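Local coordinates for FprA (Mycobacterium tuberculosis, PDB 1LQT), which uses FAD to transfer electrons between NADPH and ferredoxin, and may supply electrons to P450 systems, at residues F16-S21 with K373-T378; A99-V104 with D380-N385. All coordinates share one frame; numbering follows the deposited sequence.

In the fold
From the N terminus, the chain enters the FAD-binding half through strand 4-9 and turns directly into helix 13-28, whose residues 16-21 form one side of contact 1. It later returns to the same sheet as strand 99-102, next to strand 4-9, and this strand supplies one side of contact 2. Both are met by helix 370-391, late in the chain: residues 373-378 close a loop of 351 residues onto 16-21, and 380-385 close one of 275 residues onto 99-104. Because the segments alternate, the two loops cross. The centres of the two contacts lie about 9 Å apart and they meet where Ala18 packs on Ile101, so helices 13-28 and 370-391 pack against each other and both touch strand 99-102.

Contact 1 (F16-S21 with K373-T378); sequences FFAAAS and KDAQDT
Ala375 sets its methyl group against the first turn of 16-21, where CB of Ala375 lies 3.8 Å from CB of Phe17 and 3.6 Å from the backbone N of Ala18. With so small a side chain at the crossing, the CA atoms of Ala18 and Ala375 come within 4.9 Å, and the axes of the two segments approach to 8.2 Å, 47° apart in direction. Phe17 offers its CB here, while its ring leads away towards Asn371, Lys372 and the FAD-binding region. One turn on, the contact becomes polar. Gln376 starts with CG anti to its backbone N (chi1 -178°) and bends at chi2, which swings the amide across to Ser21; OG of Ser21 lies 2.8 Å from OE1 of Gln376, close enough for a hydrogen bond, though another acceptor leaves the proton unsettled. A water extends the link, donating to O of Ser21 and accepting from NE2 of Gln376. Lys24 also donates to OE1 and Asp380 accepts from NE2, so both ends of the amide are engaged and its flip is fixed. Methyl packing is thus consistent with the close approach of helix 13-28, the Rossmann-type dinucleotide-binding helix, to helix 370-391, and the polar links at Gln376 probably hold that side.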
# COMPACT_ATOMS: atom_id res chain seq x y z
N PHE A 16 -12.80 -3.97 5.09
CA PHE A 16 -14.12 -4.01 4.48
C PHE A 16 -14.57 -5.39 4.08
O PHE A 16 -15.77 -5.72 4.18
CB PHE A 16 -14.24 -3.02 3.32
CG PHE A 16 -14.67 -1.67 3.79
CD1 PHE A 16 -16.00 -1.45 4.11
CD2 PHE A 16 -13.77 -0.62 3.93
CE1 PHE A 16 -16.41 -0.22 4.58
CE2 PHE A 16 -14.20 0.59 4.41
CZ PHE A 16 -15.50 0.78 4.74
N PHE A 17 -13.64 -6.24 3.65
CA PHE A 17 -13.99 -7.62 3.38
C PHE A 17 -14.36 -8.34 4.68
O PHE A 17 -15.33 -9.10 4.72
CB PHE A 17 -12.86 -8.34 2.64
CG PHE A 17 -12.63 -7.85 1.20
CD1 PHE A 17 -13.65 -7.62 0.32
CD2 PHE A 17 -11.34 -7.67 0.75
CE1 PHE A 17 -13.39 -7.19 -0.95
CE2 PHE A 17 -11.11 -7.26 -0.55
CZ PHE A 17 -12.12 -7.04 -1.37
N ALA A 18 -13.64 -8.06 5.75
CA ALA A 18 -13.99 -8.64 7.04
C ALA A 18 -15.38 -8.19 7.47
O ALA A 18 -16.19 -8.99 7.94
CB ALA A 18 -12.95 -8.28 8.08
N ALA A 19 -15.65 -6.89 7.33
CA ALA A 19 -16.96 -6.36 7.70
C ALA A 19 -18.05 -7.07 6.93
O ALA A 19 -19.07 -7.48 7.50
CB ALA A 19 -17.01 -4.86 7.46
N ALA A 20 -17.86 -7.20 5.63
CA ALA A 20 -18.86 -7.86 4.82
C ALA A 20 -19.06 -9.30 5.25
O ALA A 20 -20.19 -9.78 5.31
CB ALA A 20 -18.50 -7.78 3.34
N SER A 21 -17.97 -10.00 5.55
CA SER A 21 -18.08 -11.39 5.99
C SER A 21 -18.85 -11.52 7.31
O SER A 21 -19.64 -12.43 7.49
CB SER A 21 -16.70 -12.00 6.13
OG SER A 21 -16.05 -12.14 4.90
N LYS A 373 -10.50 -13.62 0.60
CA LYS A 373 -10.51 -14.94 1.21
C LYS A 373 -9.79 -14.93 2.54
O LYS A 373 -10.20 -15.60 3.49
CB LYS A 373 -9.86 -15.97 0.29
CG LYS A 373 -9.92 -17.34 0.87
CD LYS A 373 -9.29 -18.37 -0.04
CE LYS A 373 -8.09 -19.04 0.58
NZ LYS A 373 -8.47 -19.81 1.80
N ASP A 374 -8.73 -14.13 2.60
CA ASP A 374 -7.98 -13.93 3.82
C ASP A 374 -8.90 -13.47 4.95
O ASP A 374 -8.90 -14.04 6.04
CB ASP A 374 -6.84 -12.94 3.55
CG ASP A 374 -5.97 -12.76 4.73
OD1 ASP A 374 -5.59 -13.79 5.37
OD2 ASP A 374 -5.60 -11.62 5.04
N ALA A 375 -9.66 -12.44 4.68
CA ALA A 375 -10.57 -11.91 5.68
C ALA A 375 -11.66 -12.93 6.04
O ALA A 375 -12.01 -13.05 7.20
CB ALA A 375 -11.18 -10.60 5.20
N GLN A 376 -12.17 -13.62 5.05
CA GLN A 376 -13.23 -14.59 5.28
C GLN A 376 -12.74 -15.69 6.22
O GLN A 376 -13.44 -16.09 7.13
CB GLN A 376 -13.67 -15.21 3.96
CG GLN A 376 -14.80 -16.21 4.12
CD GLN A 376 -16.09 -15.53 4.55
OE1 GLN A 376 -16.57 -14.65 3.85
NE2 GLN A 376 -16.65 -15.94 5.69
N ASP A 377 -11.51 -16.13 5.99
CA ASP A 377 -10.91 -17.16 6.83
C ASP A 377 -10.78 -16.70 8.26
O ASP A 377 -11.13 -17.44 9.20
CB ASP A 377 -9.56 -17.58 6.26
CG ASP A 377 -9.70 -18.41 4.99
OD1 ASP A 377 -10.79 -18.95 4.72
OD2 ASP A 377 -8.75 -18.56 4.21
N THR A 378 -10.26 -15.49 8.45
CA THR A 378 -10.16 -14.95 9.79
C THR A 378 -11.55 -14.86 10.46
O THR A 378 -11.72 -15.22 11.64
CB THR A 378 -9.51 -13.55 9.78
OG1 THR A 378 -8.12 -13.62 9.47
CG2 THR A 378 -9.57 -12.98 11.14
O HOH W 1 -19.13 -15.07 6.83

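Contact 2 (A99-V104 with D380-N385). With FAD (flavin-adenine dinucleotide), chain H.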
# COMPACT_ATOMS: atom_id res chain seq x y z
N ALA A 99 -15.01 -9.00 19.89
CA ALA A 99 -13.76 -9.31 19.20
C ALA A 99 -13.31 -8.05 18.48
O ALA A 99 -14.11 -7.17 18.18
CB ALA A 99 -13.96 -10.43 18.23
N VAL A 100 -12.00 -8.01 18.20
CA VAL A 100 -11.38 -6.89 17.53
C VAL A 100 -10.54 -7.46 16.41
O VAL A 100 -9.76 -8.38 16.61
CB VAL A 100 -10.50 -6.08 18.49
CG1 VAL A 100 -10.00 -4.81 17.81
CG2 VAL A 100 -11.25 -5.72 19.80
N ILE A 101 -10.70 -6.89 15.22
CA ILE A 101 -9.93 -7.28 14.04
C ILE A 101 -8.99 -6.14 13.67
O ILE A 101 -9.44 -5.04 13.39
CB ILE A 101 -10.82 -7.61 12.86
CG1 ILE A 101 -11.86 -8.69 13.20
CG2 ILE A 101 -9.99 -8.01 11.68
CD1 ILE A 101 -12.81 -8.96 12.10
N TYR A 102 -7.69 -6.42 13.67
CA TYR A 102 -6.68 -5.47 13.24
C TYR A 102 -6.43 -5.66 11.75
O TYR A 102 -6.00 -6.71 11.31
CB TYR A 102 -5.40 -5.64 14.07
CG TYR A 102 -5.65 -5.10 15.44
CD1 TYR A 102 -6.22 -5.88 16.43
CD2 TYR A 102 -5.40 -3.77 15.75
CE1 TYR A 102 -6.57 -5.35 17.64
CE2 TYR A 102 -5.73 -3.24 16.98
CZ TYR A 102 -6.33 -4.02 17.91
OH TYR A 102 -6.69 -3.45 19.10
N ALA A 103 -6.69 -4.58 11.00
CA ALA A 103 -6.60 -4.53 9.56
C ALA A 103 -5.77 -3.31 9.18
O ALA A 103 -6.14 -2.52 8.31
CB ALA A 103 -8.00 -4.48 8.95
N VAL A 104 -4.62 -3.16 9.84
CA VAL A 104 -3.88 -1.92 9.81
C VAL A 104 -2.88 -1.82 8.67
O VAL A 104 -2.22 -0.80 8.50
CB VAL A 104 -3.13 -1.70 11.15
CG1 VAL A 104 -4.10 -1.42 12.28
CG2 VAL A 104 -2.16 -2.86 11.48
N ASP A 380 -14.29 -16.52 9.84
CA ASP A 380 -14.83 -17.81 10.18
C ASP A 380 -14.27 -18.27 11.53
O ASP A 380 -14.99 -18.78 12.39
CB ASP A 380 -14.45 -18.85 9.14
CG ASP A 380 -15.19 -18.70 7.83
OD1 ASP A 380 -16.21 -17.99 7.73
OD2 ASP A 380 -14.79 -19.34 6.82
N THR A 381 -12.97 -18.13 11.72
CA THR A 381 -12.34 -18.48 13.01
C THR A 381 -12.92 -17.68 14.17
O THR A 381 -13.25 -18.22 15.22
CB THR A 381 -10.82 -18.22 12.94
OG1 THR A 381 -10.23 -19.00 11.89
CG2 THR A 381 -10.14 -18.64 14.22
N LEU A 382 -13.01 -16.36 13.98
CA LEU A 382 -13.56 -15.46 14.96
C LEU A 382 -14.97 -15.89 15.38
O LEU A 382 -15.29 -15.95 16.58
CB LEU A 382 -13.55 -14.05 14.37
CG LEU A 382 -14.11 -12.89 15.17
CD1 LEU A 382 -13.60 -11.59 14.58
CD2 LEU A 382 -15.60 -12.87 15.21
N ILE A 383 -15.81 -16.18 14.40
CA ILE A 383 -17.21 -16.50 14.68
C ILE A 383 -17.30 -17.85 15.39
O ILE A 383 -18.09 -18.00 16.33
CB ILE A 383 -18.03 -16.49 13.39
CG1 ILE A 383 -18.17 -15.03 12.94
CG2 ILE A 383 -19.41 -17.11 13.59
CD1 ILE A 383 -18.93 -14.81 11.72
N LYS A 384 -16.50 -18.82 14.97
CA LYS A 384 -16.46 -20.10 15.69
C LYS A 384 -16.09 -19.88 17.15
O LYS A 384 -16.70 -20.47 18.05
CB LYS A 384 -15.47 -21.04 15.01
CG LYS A 384 -15.17 -22.36 15.77
CD LYS A 384 -14.30 -23.29 14.91
CE LYS A 384 -13.78 -24.55 15.65
NZ LYS A 384 -12.89 -25.34 14.74
N ASN A 385 -15.08 -19.03 17.40
CA ASN A 385 -14.64 -18.79 18.76
C ASN A 385 -15.69 -18.08 19.59
O ASN A 385 -15.88 -18.40 20.75
CB ASN A 385 -13.32 -18.00 18.76
CG ASN A 385 -12.14 -18.81 18.29
OD1 ASN A 385 -11.11 -18.21 17.86
ND2 ASN A 385 -12.23 -20.11 18.38
PA FAD H . -4.44 -1.00 3.76
O1A FAD H . -3.09 -0.42 3.93
O2A FAD H . -5.17 -0.83 2.48
O5B FAD H . -5.39 -0.41 4.90
C5B FAD H . -4.90 -0.26 6.24
C4B FAD H . -5.76 0.81 6.90
O4B FAD H . -5.49 0.76 8.30
C3B FAD H . -5.45 2.23 6.44
O3B FAD H . -6.62 2.96 6.11
C2B FAD H . -4.71 2.81 7.61
O2B FAD H . -4.75 4.21 7.73
C1B FAD H . -5.37 2.08 8.78
N9A FAD H . -4.58 2.05 10.01
C8A FAD H . -3.26 1.70 10.11
N7A FAD H . -2.83 1.75 11.37
C5A FAD H . -3.92 2.19 12.10
C6A FAD H . -4.08 2.44 13.46
N6A FAD H . -3.13 2.26 14.36
N1A FAD H . -5.31 2.86 13.87
C2A FAD H . -6.31 3.00 12.96
N3A FAD H . -6.23 2.77 11.64
C4A FAD H . -5.01 2.36 11.26
N1 FAD H . -3.81 -3.68 -5.59
C2 FAD H . -4.56 -3.80 -6.72
O2 FAD H . -5.39 -4.69 -6.83
N3 FAD H . -4.35 -2.91 -7.76
C4 FAD H . -3.49 -1.86 -7.70
O4 FAD H . -3.38 -1.07 -8.66
C4X FAD H . -2.76 -1.71 -6.51
N5 FAD H . -1.89 -0.65 -6.36
C5X FAD H . -1.15 -0.54 -5.21
C6 FAD H . -0.26 0.49 -5.07
C7 FAD H . 0.56 0.61 -3.96
C7M FAD H . 1.51 1.77 -3.84
C8 FAD H . 0.45 -0.35 -2.95
C8M FAD H . 1.33 -0.29 -1.73
C9 FAD H . -0.47 -1.39 -3.07
C9A FAD H . -1.28 -1.51 -4.19
N10 FAD H . -2.19 -2.56 -4.34
C10 FAD H . -2.94 -2.65 -5.49
C1' FAD H . -2.40 -3.57 -3.27
C2' FAD H . -3.48 -3.12 -2.28
O2' FAD H . -3.22 -1.78 -1.94
C3' FAD H . -3.43 -4.01 -1.03
O3' FAD H . -3.72 -5.37 -1.36
C4' FAD H . -4.47 -3.68 0.04
O4' FAD H . -4.73 -2.28 0.11
C5' FAD H . -4.02 -4.20 1.41
O5' FAD H . -5.15 -4.03 2.27
P FAD H . -5.06 -3.90 3.85
O1P FAD H . -6.48 -3.76 4.27
O2P FAD H . -4.25 -4.97 4.48
O3P FAD H . -4.26 -2.56 4.14
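The FAD-binding Rossmann-type domain has a parallel core sheet covered by helices, and here Leu382 carries the helix side of the contact. Leu382, on helix 370-391, points its side chain at strand 99-102, and one methyl group does most of the touching: CD1 of Leu382 lies 3.8 Å from CB of Ala99 and 3.7 Å from CG1 of Ile101. The tip of the same isoleucine branch, CD1 of Ile101, is also 3.7 Å from CD1 of Leu382. CG of Leu382 stands anti to the backbone N (chi1 179°), which extends the branch from the helix to the strand, and the isobutyl group crosses the Ile101 side chain at about a right angle. Ala99 and Ile101, two residues apart on the strand, both serve this helix-facing side, while Val100 between them turns away to meet Leu93 of helix 90-96. The strand lies between 4-9 and 354-356 in the sheet, with backbone bonds from Ala99 and Ile101 to Ala7 and from Val100 to Tyr355. In the Rossmann fold the C-terminal ends of the parallel strands face the cofactor, and here the residues just past 99-102 reach FAD. O of Ala103 comes 3.3 Å from C5B of the FAD ribose, and CB of Val104 approaches N7A of FAD at 3.5 Å, packing on the adenine. Ile101 also touches Leu22 of helix 13-28 and Val357, while on the helix side Asn385 bonds through OD1 to the hydroxyl of Tyr355, a residue of the neighbouring edge strand.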